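Hydrolase (Bacteroides thetaiotaomicron, PDB 2OBB) binds a magnesium ion and is probably a hydrolase of the haloacid dehalogenase (HAD) type, though its substrate and exact reaction are not known. Local coordinates at residues I6-D9 against T13-E16. Residues are numbered along the deposited sequence; the frame is centred on the assembly and turned at random.
Sequences IAVD and TIVE. With MG (magnesium ion), chain B.
Asp-9 and Thr-13 belong to the magnesium site at the end of strand 5-8, an inner strand of the parallel sheet, in a DxDxT sequence that fits the first motif of HAD-type hydrolases. Asp-9 OD2 binds the magnesium ion at 2.1 Å, and the same oxygen accepts a hydrogen bond from the hydroxyl of Thr-13, with OG1 to OD2 at 2.7 Å. That bond uses the anti lone pair of OD2, the one facing away from OD1. With CG anti to the backbone N (chi1 175°), the Asp-9 carboxylate extends forward to the metal. Its other oxygen, OD1, takes a hydrogen bond from a metal-bound water and forms a salt bridge with Lys-88 of the second subunit. Asp-11 O, Asp-97 OD1 and three waters complete the magnesium shell, and Thr-13 OG1 is also hydrogen-bonded to Asp-97 N, tying it to a second metal-binding residue. Behind the polar layer the chain doubles back on apolar contacts: Val-8 CG1 lies 4.0 Å from both Thr-13 CG2 and Ile-14 CG1. Ile-14 CG1 also rests against the carbonyl oxygen Asp-9 O, 3.5 Å away. A valine at Thr-13 would keep the branched shape but would probably leave Asp-9 OD2 without its hydroxyl donor and Asp-97 N without its partner. Gripped by metal, hydroxyl, water and lysine, the Asp-9 carboxylate is thus fixed in its rotation, with OD2 directed at the magnesium.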
loop_
_atom_site.group_PDB
_atom_site.type_symbol
_atom_site.label_atom_id
_atom_site.label_comp_id
_atom_site.label_asym_id
_atom_site.label_seq_id
_atom_site.Cartn_x
_atom_site.Cartn_y
_atom_site.Cartn_z
ATOM N N ILE A 6 -8.376 7.107 3.546
ATOM C CA ILE A 6 -7.201 7.051 2.691
ATOM C C ILE A 6 -5.973 6.966 3.589
ATOM O O ILE A 6 -5.786 7.849 4.440
ATOM C CB ILE A 6 -7.140 8.313 1.840
ATOM C CG1 ILE A 6 -8.448 8.442 1.013
ATOM C CG2 ILE A 6 -5.908 8.318 0.954
ATOM C CD1 ILE A 6 -8.543 9.672 0.196
ATOM N N ALA A 7 -5.151 5.917 3.403
ATOM C CA ALA A 7 -3.879 5.806 4.094
ATOM C C ALA A 7 -2.816 6.522 3.278
ATOM O O ALA A 7 -2.668 6.239 2.099
ATOM C CB ALA A 7 -3.502 4.351 4.272
ATOM N N VAL A 8 -2.083 7.446 3.887
ATOM C CA VAL A 8 -1.059 8.173 3.149
ATOM C C VAL A 8 0.312 7.985 3.769
ATOM O O VAL A 8 0.535 8.268 4.964
ATOM C CB VAL A 8 -1.372 9.700 3.001
ATOM C CG1 VAL A 8 -0.437 10.364 1.908
ATOM C CG2 VAL A 8 -2.842 9.914 2.653
ATOM N N ASP A 9 1.244 7.528 2.945
ATOM C CA ASP A 9 2.617 7.370 3.391
ATOM C C ASP A 9 3.241 8.749 3.597
ATOM O O ASP A 9 2.721 9.747 3.105
ATOM C CB ASP A 9 3.378 6.558 2.368
ATOM C CG ASP A 9 4.833 6.441 2.687
ATOM O OD1 ASP A 9 5.153 6.003 3.797
ATOM O OD2 ASP A 9 5.668 6.750 1.809
ATOM N N THR A 13 6.423 10.324 -0.342
ATOM C CA THR A 13 5.040 10.506 -0.737
ATOM C C THR A 13 4.551 11.935 -0.521
ATOM O O THR A 13 4.030 12.548 -1.437
ATOM C CB THR A 13 4.108 9.527 0.024
ATOM O OG1 THR A 13 4.561 8.189 -0.188
ATOM C CG2 THR A 13 2.646 9.641 -0.456
ATOM N N ILE A 14 4.669 12.427 0.716
ATOM C CA ILE A 14 4.311 13.795 1.074
ATOM C C ILE A 14 5.571 14.689 0.997
ATOM O O ILE A 14 5.486 15.870 0.610
ATOM C CB ILE A 14 3.675 13.854 2.505
ATOM C CG1 ILE A 14 2.304 13.148 2.541
ATOM C CG2 ILE A 14 3.494 15.308 2.990
ATOM C CD1 ILE A 14 1.666 13.102 3.914
ATOM N N VAL A 15 6.733 14.122 1.391
ATOM C CA VAL A 15 8.021 14.816 1.278
ATOM C C VAL A 15 9.012 13.966 0.503
ATOM O O VAL A 15 8.850 12.757 0.448
ATOM C CB VAL A 15 8.624 15.162 2.663
ATOM C CG1 VAL A 15 7.779 16.199 3.348
ATOM C CG2 VAL A 15 8.771 13.893 3.547
ATOM N N GLU A 16 10.044 14.589 -0.076
ATOM C CA GLU A 16 11.182 13.835 -0.598
ATOM C C GLU A 16 11.722 12.946 0.513
ATOM O O GLU A 16 11.678 13.321 1.690
ATOM C CB GLU A 16 12.325 14.740 -1.031
ATOM C CG GLU A 16 11.908 15.959 -1.742
ATOM C CD GLU A 16 12.103 15.841 -3.207
ATOM O OE1 GLU A 16 11.471 14.941 -3.830
ATOM O OE2 GLU A 16 12.910 16.659 -3.721
HETATM MG MG MG B . 7.619 6.218 1.252
HETATM O O HOH W 1 8.109 5.606 3.110
HETATM O O HOH W 2 6.666 4.316 1.266
HETATM O O HOH W 3 9.470 5.616 0.422
#